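Local coordinates for dual specificity protein phosphatase 15 (Homo sapiens, PDB 1YZ4), which removes phosphate from tyrosine, serine and threonine residues of proteins, seen here as its catalytic domain, at residues K10-L15 against A104-V109; H36-H41 against T52-P57. The protein carries 1 engineered substitution. All blocks are in the same frame, centred on the assembly; numbering follows the deposited sequence.

Contact 1 of 2, residues K10-L15 against A104-V109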
ATOM      1  N   LYS A  10      -1.383  -5.503  -9.416  1.00 22.54           N
ATOM      2  CA  LYS A  10      -2.088  -4.242  -9.609  1.00 23.41           C
ATOM      3  C   LYS A  10      -3.308  -4.246  -8.699  1.00 23.25           C
ATOM      4  O   LYS A  10      -4.141  -5.153  -8.759  1.00 24.48           O
ATOM      5  CB  LYS A  10      -2.525  -4.102 -11.067  1.00 27.75           C
ATOM      6  CG  LYS A  10      -3.029  -2.718 -11.452  1.00 31.18           C
ATOM      7  CD  LYS A  10      -3.342  -2.679 -12.937  1.00 35.53           C
ATOM      8  CE  LYS A  10      -3.528  -1.261 -13.440  1.00 37.84           C
ATOM      9  NZ  LYS A  10      -3.811  -1.232 -14.905  1.00 39.03           N
ATOM     10  N   VAL A  11      -3.396  -3.237  -7.840  1.00 21.42           N
ATOM     11  CA  VAL A  11      -4.504  -3.120  -6.901  1.00 18.87           C
ATOM     12  C   VAL A  11      -5.508  -2.105  -7.417  1.00 17.73           C
ATOM     13  O   VAL A  11      -6.705  -2.207  -7.166  1.00 18.24           O
ATOM     14  CB  VAL A  11      -4.013  -2.638  -5.528  1.00 16.84           C
ATOM     15  CG1 VAL A  11      -5.137  -2.717  -4.522  1.00 10.70           C
ATOM     16  CG2 VAL A  11      -2.815  -3.459  -5.089  1.00 14.25           C
ATOM     17  N   LEU A  12      -5.000  -1.130  -8.156  1.00 16.51           N
ATOM     18  CA  LEU A  12      -5.816  -0.062  -8.704  1.00 15.29           C
ATOM     19  C   LEU A  12      -4.918   0.647  -9.710  1.00 14.70           C
ATOM     20  O   LEU A  12      -3.694   0.601  -9.586  1.00 10.78           O
ATOM     21  CB  LEU A  12      -6.180   0.913  -7.581  1.00 15.55           C
ATOM     22  CG  LEU A  12      -7.601   1.334  -7.215  1.00 17.60           C
ATOM     23  CD1 LEU A  12      -8.492   0.129  -6.980  1.00 16.46           C
ATOM     24  CD2 LEU A  12      -7.523   2.190  -5.953  1.00 12.99           C
ATOM     25  N   PRO A  13      -5.508   1.295 -10.724  1.00 14.41           N
ATOM     26  CA  PRO A  13      -4.675   2.001 -11.705  1.00 13.62           C
ATOM     27  C   PRO A  13      -3.687   2.883 -10.930  1.00 12.79           C
ATOM     28  O   PRO A  13      -4.098   3.690 -10.088  1.00  9.27           O
ATOM     29  CB  PRO A  13      -5.691   2.838 -12.490  1.00 14.56           C
ATOM     30  CG  PRO A  13      -6.951   1.986 -12.430  1.00 14.50           C
ATOM     31  CD  PRO A  13      -6.947   1.489 -10.994  1.00 14.38           C
ATOM     32  N   GLY A  14      -2.394   2.704 -11.190  1.00 13.05           N
ATOM     33  CA  GLY A  14      -1.380   3.485 -10.505  1.00 10.60           C
ATOM     34  C   GLY A  14      -0.969   2.999  -9.118  1.00 14.04           C
ATOM     35  O   GLY A  14      -0.177   3.670  -8.448  1.00 13.33           O
ATOM     36  N   LEU A  15      -1.474   1.845  -8.680  1.00 12.11           N
ATOM     37  CA  LEU A  15      -1.126   1.317  -7.351  1.00 13.55           C
ATOM     38  C   LEU A  15      -0.822  -0.183  -7.355  1.00 13.37           C
ATOM     39  O   LEU A  15      -1.602  -0.978  -7.877  1.00 17.41           O
ATOM     40  CB  LEU A  15      -2.268   1.602  -6.369  1.00 13.80           C
ATOM     41  CG  LEU A  15      -2.080   1.145  -4.925  1.00 15.25           C
ATOM     42  CD1 LEU A  15      -0.819   1.760  -4.342  1.00 10.64           C
ATOM     43  CD2 LEU A  15      -3.304   1.548  -4.112  1.00 19.89           C
ATOM     44  N   ALA A 104      -5.959   0.421   3.750  1.00 11.94           N
ATOM     45  CA  ALA A 104      -6.333   1.683   4.361  1.00  9.24           C
ATOM     46  C   ALA A 104      -6.559   2.735   3.273  1.00 13.51           C
ATOM     47  O   ALA A 104      -7.492   3.530   3.348  1.00 12.38           O
ATOM     48  CB  ALA A 104      -5.239   2.131   5.304  1.00 11.86           C
ATOM     49  N   TYR A 105      -5.701   2.732   2.257  1.00 13.22           N
ATOM     50  CA  TYR A 105      -5.829   3.685   1.164  1.00 11.41           C
ATOM     51  C   TYR A 105      -7.130   3.494   0.394  1.00 12.51           C
ATOM     52  O   TYR A 105      -7.876   4.443   0.155  1.00  8.82           O
ATOM     53  CB  TYR A 105      -4.682   3.534   0.174  1.00 10.31           C
ATOM     54  CG  TYR A 105      -4.799   4.512  -0.966  1.00 15.88           C
ATOM     55  CD1 TYR A 105      -4.528   5.868  -0.773  1.00 13.42           C
ATOM     56  CD2 TYR A 105      -5.228   4.098  -2.231  1.00 15.42           C
ATOM     57  CE1 TYR A 105      -4.682   6.788  -1.805  1.00 13.20           C
ATOM     58  CE2 TYR A 105      -5.385   5.019  -3.273  1.00 15.53           C
ATOM     59  CZ  TYR A 105      -5.107   6.361  -3.046  1.00 13.29           C
ATOM     60  OH  TYR A 105      -5.251   7.279  -4.057  1.00 18.55           O
ATOM     61  N   VAL A 106      -7.379   2.254  -0.016  1.00 15.33           N
ATOM     62  CA  VAL A 106      -8.574   1.930  -0.776  1.00 14.13           C
ATOM     63  C   VAL A 106      -9.829   2.186   0.049  1.00 15.39           C
ATOM     64  O   VAL A 106     -10.866   2.566  -0.490  1.00 17.71           O
ATOM     65  CB  VAL A 106      -8.531   0.466  -1.254  1.00 12.69           C
ATOM     66  CG1 VAL A 106      -9.805   0.119  -2.025  1.00 11.65           C
ATOM     67  CG2 VAL A 106      -7.304   0.267  -2.146  1.00  9.77           C
ATOM     68  N   MET A 107      -9.739   1.988   1.358  1.00 15.35           N
ATOM     69  CA  MET A 107     -10.891   2.247   2.211  1.00 16.04           C
ATOM     70  C   MET A 107     -11.266   3.724   2.116  1.00 15.76           C
ATOM     71  O   MET A 107     -12.437   4.057   1.929  1.00 15.83           O
ATOM     72  CB  MET A 107     -10.580   1.896   3.670  1.00 15.44           C
ATOM     73  CG  MET A 107     -10.610   0.411   3.981  1.00 12.72           C
ATOM     74  SD  MET A 107      -9.874   0.020   5.583  1.00 16.93           S
ATOM     75  CE  MET A 107     -11.156   0.579   6.686  1.00 17.89           C
ATOM     76  N   THR A 108     -10.274   4.609   2.219  1.00 15.46           N
ATOM     77  CA  THR A 108     -10.561   6.037   2.166  1.00 15.33           C
ATOM     78  C   THR A 108     -11.065   6.533   0.811  1.00 16.58           C
ATOM     79  O   THR A 108     -11.983   7.357   0.772  1.00 16.81           O
ATOM     80  CB  THR A 108      -9.345   6.920   2.599  1.00 16.64           C
ATOM     81  OG1 THR A 108      -8.748   7.524   1.448  1.00 23.46           O
ATOM     82  CG2 THR A 108      -8.312   6.108   3.342  1.00  8.23           C
ATOM     83  N   VAL A 109     -10.502   6.042  -0.294  1.00 13.11           N
ATOM     84  CA  VAL A 109     -10.965   6.503  -1.607  1.00 15.68           C
ATOM     85  C   VAL A 109     -12.273   5.869  -2.075  1.00 14.39           C
ATOM     86  O   VAL A 109     -12.910   6.387  -2.984  1.00 14.76           O
ATOM     87  CB  VAL A 109      -9.901   6.306  -2.732  1.00 12.00           C
ATOM     88  CG1 VAL A 109      -8.660   7.104  -2.410  1.00 11.71           C
ATOM     89  CG2 VAL A 109      -9.579   4.834  -2.913  1.00 13.72           C
TER
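Leu15 and Tyr105 make the tightest touch between the 10-15 hairpin and helix 97-110: CD2 of Leu15 comes to 3.7 Å from Tyr105 CD2, approaching the ring obliquely. Both residues hold CG anti to the backbone N (chi1 -179° for Leu15, 180° for Tyr105), and the two side chains pass one another, running in opposite senses. Leu12 reaches the same ring from its edge, CD2 near the ring plane and 4.4 Å from Tyr105 CE2. That methyl also meets Val106, at 4.3 Å from its CG2, while Val11 CG1 touches the same CG2 from 4.4 Å. The chi1 of Leu12, -125°, lies off the staggered positions. Val11, Leu12 and Leu15 all point to the helix; a type II turn runs from Leu12 to Leu15, and Val11 and Leu12 together oppose Leu15 in a classic beta bulge, Val11 N bonding to Leu15 O at 2.9 Å. Helix 97-110 packs on a face of the mixed sheet of this cysteine-phosphatase fold, near its outermost strand 9-12. At the far end of the Tyr105 ring, OH is hydrogen-bonded to His78 ND1 and Arg81 NH1 of helix 70-82.

Contact 2 of 2, residues H36-H41 against T52-P57; sequences HIISIH and TYLRIP. With BOG (octyl beta-D-glucopyranoside), chain C.
Ile56, Ile37 and Thr52 lose the most surface where strand 36-40 runs beside strand 52-56, a parallel pair at the edge of the central sheet of the dual-specificity phosphatase domain. Strand 52-56 is the outermost in the chain; strand 36-40 is hydrogen-bonded on its far side to strand 87-91, which carries Ser91, the engineered residue at the predicted nucleophile position.

Ile56 sits beside both Ile38 and Ile40. Its CG1, anti to the carbonyl carbon (chi1 -59°), lies 4.0 Å from Ile38 CG2, and its CG2 branch packs alongside CG2 of Ile40. Its backbone N donates to Ser39 O at 2.8 Å, a fairly straight bond of 162°. Leu54 joins the same face through CB, next to Ile38 CG1, and Phe76 of helix 70-82 covers Ile38 and Leu54.

On the face bearing Ile37, Ser39 and Tyr53, the tyrosine ring lies side by side with Ile37. CD1 of Ile37 comes obliquely to the ring, 4.0 Å from Tyr53 CE2, while CB and CG2 also approach CD2 and CE2. Ser39 OG meets it at the edge, in plane, and is also weakly bonded to His90 NE2; Tyr53 OH is bonded to Leu48 N. Both backbone groups of Ile37 bond to strand 52-56: N donates to Thr52 O, and O accepts from Leu54 N at a more bent 136°.

Beyond Ile40, His41 N makes a weak bond to Ile56 O, and CE1 of the His41 imidazole lies 3.5 Å from C6 of the octyl glucoside, which is also hydrogen-bonded to Glu42 and Arg97. Thr52 begins the pair beside His36, the imidazole lying obliquely to it with His36 CD2 3.6 Å from Thr52 CB.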
ATOM      1  N   HIS A  36       6.976   5.673  -7.865  1.00 16.78           N
ATOM      2  CA  HIS A  36       6.984   5.858  -6.420  1.00 14.06           C
ATOM      3  C   HIS A  36       6.899   4.532  -5.693  1.00 12.67           C
ATOM      4  O   HIS A  36       6.244   3.597  -6.149  1.00 16.43           O
ATOM      5  CB  HIS A  36       5.818   6.748  -5.993  1.00 13.57           C
ATOM      6  CG  HIS A  36       5.915   8.149  -6.505  1.00 17.62           C
ATOM      7  ND1 HIS A  36       5.740   8.470  -7.835  1.00 15.75           N
ATOM      8  CD2 HIS A  36       6.204   9.311  -5.871  1.00 18.50           C
ATOM      9  CE1 HIS A  36       5.919   9.768  -7.998  1.00 19.11           C
ATOM     10  NE2 HIS A  36       6.202  10.302  -6.822  1.00 19.26           N
ATOM     11  N   ILE A  37       7.554   4.465  -4.547  1.00 10.05           N
ATOM     12  CA  ILE A  37       7.569   3.254  -3.757  1.00  9.55           C
ATOM     13  C   ILE A  37       7.541   3.588  -2.283  1.00 11.66           C
ATOM     14  O   ILE A  37       8.155   4.557  -1.832  1.00 13.22           O
ATOM     15  CB  ILE A  37       8.857   2.422  -4.003  1.00 10.17           C
ATOM     16  CG1 ILE A  37       8.917   1.930  -5.454  1.00  7.26           C
ATOM     17  CG2 ILE A  37       8.918   1.246  -3.013  1.00  5.91           C
ATOM     18  CD1 ILE A  37      10.227   1.167  -5.790  1.00  5.46           C
ATOM     19  N   ILE A  38       6.804   2.784  -1.535  1.00 11.20           N
ATOM     20  CA  ILE A  38       6.741   2.945  -0.103  1.00  9.05           C
ATOM     21  C   ILE A  38       7.380   1.664   0.394  1.00 11.91           C
ATOM     22  O   ILE A  38       6.889   0.573   0.106  1.00 11.74           O
ATOM     23  CB  ILE A  38       5.297   3.015   0.418  1.00 10.24           C
ATOM     24  CG1 ILE A  38       4.614   4.290  -0.086  1.00  5.01           C
ATOM     25  CG2 ILE A  38       5.293   2.960   1.951  1.00  4.85           C
ATOM     26  CD1 ILE A  38       3.229   4.504   0.513  1.00  9.33           C
ATOM     27  N   SER A  39       8.501   1.790   1.091  1.00 11.15           N
ATOM     28  CA  SER A  39       9.175   0.623   1.626  1.00 11.33           C
ATOM     29  C   SER A  39       8.874   0.504   3.115  1.00 12.74           C
ATOM     30  O   SER A  39       9.194   1.400   3.904  1.00 16.11           O
ATOM     31  CB  SER A  39      10.683   0.729   1.413  1.00  9.94           C
ATOM     32  OG  SER A  39      10.989   0.765   0.033  1.00 16.58           O
ATOM     33  N   ILE A  40       8.237  -0.599   3.486  1.00 10.04           N
ATOM     34  CA  ILE A  40       7.909  -0.870   4.873  1.00 11.71           C
ATOM     35  C   ILE A  40       8.854  -1.990   5.280  1.00 12.93           C
ATOM     36  O   ILE A  40       8.532  -3.173   5.150  1.00 13.46           O
ATOM     37  CB  ILE A  40       6.452  -1.340   5.022  1.00 13.05           C
ATOM     38  CG1 ILE A  40       5.520  -0.404   4.251  1.00 12.25           C
ATOM     39  CG2 ILE A  40       6.051  -1.321   6.482  1.00 11.44           C
ATOM     40  CD1 ILE A  40       4.099  -0.910   4.152  1.00 17.20           C
ATOM     41  N   HIS A  41      10.033  -1.601   5.754  1.00 12.24           N
ATOM     42  CA  HIS A  41      11.060  -2.553   6.149  1.00 16.38           C
ATOM     43  C   HIS A  41      11.742  -2.015   7.396  1.00 17.36           C
ATOM     44  O   HIS A  41      11.892  -0.806   7.536  1.00 20.01           O
ATOM     45  CB  HIS A  41      12.072  -2.688   5.008  1.00 12.05           C
ATOM     46  CG  HIS A  41      13.023  -3.830   5.164  1.00 15.30           C
ATOM     47  ND1 HIS A  41      12.599  -5.131   5.346  1.00 15.74           N
ATOM     48  CD2 HIS A  41      14.376  -3.880   5.101  1.00 11.99           C
ATOM     49  CE1 HIS A  41      13.651  -5.931   5.385  1.00 14.48           C
ATOM     50  NE2 HIS A  41      14.740  -5.197   5.238  1.00 18.27           N
ATOM     51  N   THR A  52      10.879   7.860  -6.296  1.00 17.73           N
ATOM     52  CA  THR A  52      10.731   8.594  -5.051  1.00 14.91           C
ATOM     53  C   THR A  52      10.292   7.624  -3.963  1.00 14.21           C
ATOM     54  O   THR A  52       9.250   6.984  -4.072  1.00 14.06           O
ATOM     55  CB  THR A  52       9.699   9.713  -5.203  1.00 13.77           C
ATOM     56  OG1 THR A  52      10.056  10.526  -6.326  1.00 18.23           O
ATOM     57  CG2 THR A  52       9.665  10.582  -3.955  1.00 13.76           C
ATOM     58  N   TYR A  53      11.101   7.512  -2.918  1.00 13.12           N
ATOM     59  CA  TYR A  53      10.798   6.594  -1.833  1.00 14.49           C
ATOM     60  C   TYR A  53      10.238   7.231  -0.582  1.00 15.65           C
ATOM     61  O   TYR A  53      10.470   8.403  -0.276  1.00 16.50           O
ATOM     62  CB  TYR A  53      12.048   5.813  -1.406  1.00 15.83           C
ATOM     63  CG  TYR A  53      12.547   4.788  -2.388  1.00 16.45           C
ATOM     64  CD1 TYR A  53      13.196   5.176  -3.555  1.00 12.94           C
ATOM     65  CD2 TYR A  53      12.395   3.423  -2.135  1.00 16.16           C
ATOM     66  CE1 TYR A  53      13.689   4.236  -4.450  1.00 17.18           C
ATOM     67  CE2 TYR A  53      12.884   2.465  -3.028  1.00 16.23           C
ATOM     68  CZ  TYR A  53      13.528   2.880  -4.183  1.00 16.23           C
ATOM     69  OH  TYR A  53      14.004   1.959  -5.082  1.00 12.47           O
ATOM     70  N   LEU A  54       9.503   6.411   0.150  1.00 17.15           N
ATOM     71  CA  LEU A  54       8.938   6.801   1.417  1.00 20.01           C
ATOM     72  C   LEU A  54       9.327   5.606   2.279  1.00 21.58           C
ATOM     73  O   LEU A  54       8.919   4.472   2.002  1.00 22.53           O
ATOM     74  CB  LEU A  54       7.417   6.930   1.324  1.00 21.75           C
ATOM     75  CG  LEU A  54       6.793   7.577   2.561  1.00 24.56           C
ATOM     76  CD1 LEU A  54       7.324   8.997   2.690  1.00 26.91           C
ATOM     77  CD2 LEU A  54       5.273   7.577   2.455  1.00 24.76           C
ATOM     78  N   ARG A  55      10.148   5.848   3.294  1.00 19.97           N
ATOM     79  CA  ARG A  55      10.584   4.777   4.177  1.00 18.33           C
ATOM     80  C   ARG A  55       9.738   4.691   5.440  1.00 17.58           C
ATOM     81  O   ARG A  55       9.554   5.680   6.150  1.00 15.42           O
ATOM     82  CB  ARG A  55      12.056   4.958   4.546  1.00 16.76           C
ATOM     83  CG  ARG A  55      13.033   4.493   3.473  1.00 17.85           C
ATOM     84  CD  ARG A  55      14.460   4.945   3.794  1.00 20.44           C
ATOM     85  NE  ARG A  55      15.450   4.388   2.874  1.00 16.00           N
ATOM     86  CZ  ARG A  55      16.715   4.797   2.802  1.00 19.19           C
ATOM     87  NH1 ARG A  55      17.145   5.774   3.595  1.00 15.22           N
ATOM     88  NH2 ARG A  55      17.557   4.220   1.950  1.00 13.91           N
ATOM     89  N   ILE A  56       9.219   3.494   5.692  1.00 17.33           N
ATOM     90  CA  ILE A  56       8.391   3.214   6.858  1.00 18.92           C
ATOM     91  C   ILE A  56       9.029   2.016   7.568  1.00 20.88           C
ATOM     92  O   ILE A  56       8.782   0.865   7.211  1.00 15.49           O
ATOM     93  CB  ILE A  56       6.948   2.861   6.436  1.00 19.99           C
ATOM     94  CG1 ILE A  56       6.333   4.028   5.653  1.00 22.56           C
ATOM     95  CG2 ILE A  56       6.104   2.551   7.668  1.00 19.96           C
ATOM     96  CD1 ILE A  56       6.211   5.346   6.446  1.00 18.04           C
ATOM     97  N   PRO A  57       9.862   2.284   8.588  1.00 22.96           N
ATOM     98  CA  PRO A  57      10.582   1.286   9.388  1.00 25.00           C
ATOM     99  C   PRO A  57       9.700   0.571  10.393  1.00 25.61           C
ATOM    100  O   PRO A  57       9.740   0.871  11.582  1.00 28.47           O
ATOM    101  CB  PRO A  57      11.655   2.121  10.068  1.00 25.61           C
ATOM    102  CG  PRO A  57      10.885   3.375  10.398  1.00 25.88           C
ATOM    103  CD  PRO A  57      10.098   3.642   9.117  1.00 23.74           C
TER
HETATM  104  C1  BOG C 210      13.221 -11.444   7.259  1.00 27.47           C
HETATM  105  O1  BOG C 210      13.887 -12.660   7.619  1.00 29.83           O
HETATM  106  C2  BOG C 210      11.757 -11.486   7.782  1.00 27.23           C
HETATM  107  O2  BOG C 210      11.066 -12.578   7.203  1.00 26.05           O
HETATM  108  C3  BOG C 210      11.050 -10.178   7.415  1.00 26.29           C
HETATM  109  O3  BOG C 210       9.723 -10.194   7.902  1.00 27.45           O
HETATM  110  C4  BOG C 210      11.816  -9.027   8.054  1.00 25.10           C
HETATM  111  O4  BOG C 210      11.180  -7.806   7.726  1.00 22.66           O
HETATM  112  C5  BOG C 210      13.281  -9.019   7.532  1.00 24.63           C
HETATM  113  O5  BOG C 210      13.898 -10.293   7.849  1.00 27.52           O
HETATM  114  C6  BOG C 210      14.076  -7.894   8.195  1.00 24.73           C
HETATM  115  O6  BOG C 210      15.442  -7.958   7.821  1.00 28.54           O
HETATM  116  C1' BOG C 210      15.086 -12.947   6.884  1.00 27.60           C
HETATM  117  C2' BOG C 210      15.000 -14.414   6.520  1.00 28.32           C
HETATM  118  C3' BOG C 210      14.108 -14.570   5.307  1.00 30.12           C
HETATM  119  C4' BOG C 210      13.928 -16.013   4.873  1.00 28.47           C
HETATM  120  C5' BOG C 210      13.025 -16.119   3.638  1.00 29.85           C
HETATM  121  C6' BOG C 210      11.739 -15.311   3.761  1.00 29.13           C
HETATM  122  C7' BOG C 210      10.904 -15.445   2.515  1.00 27.82           C
HETATM  123  C8' BOG C 210       9.639 -14.638   2.639  1.00 23.51           C

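Both contacts reach the same mixed five-stranded sheet, toward its two ends: strand 9-12 of contact 1 is outermost on one side, strand 52-56 of contact 2 on the other, with 15-18 and 87-91 lying between 9-12 and 36-40. Their centres are 16 Å apart and their nearest atoms about 7 Å, so they do not touch. Along the chain, contact 2 is nested inside the loop that contact 1 closes. Helices 70-82 and 97-110 tie them together: Arg81 and Ile77 meet contact 1, Phe76 and Ile77 contact 2, and Ile101 reaches Ile40. Side chain to side chain, Ser91 stands about 4 Å from Ile40 and 11 Å from Val11, placing contact 2 nearer the active site.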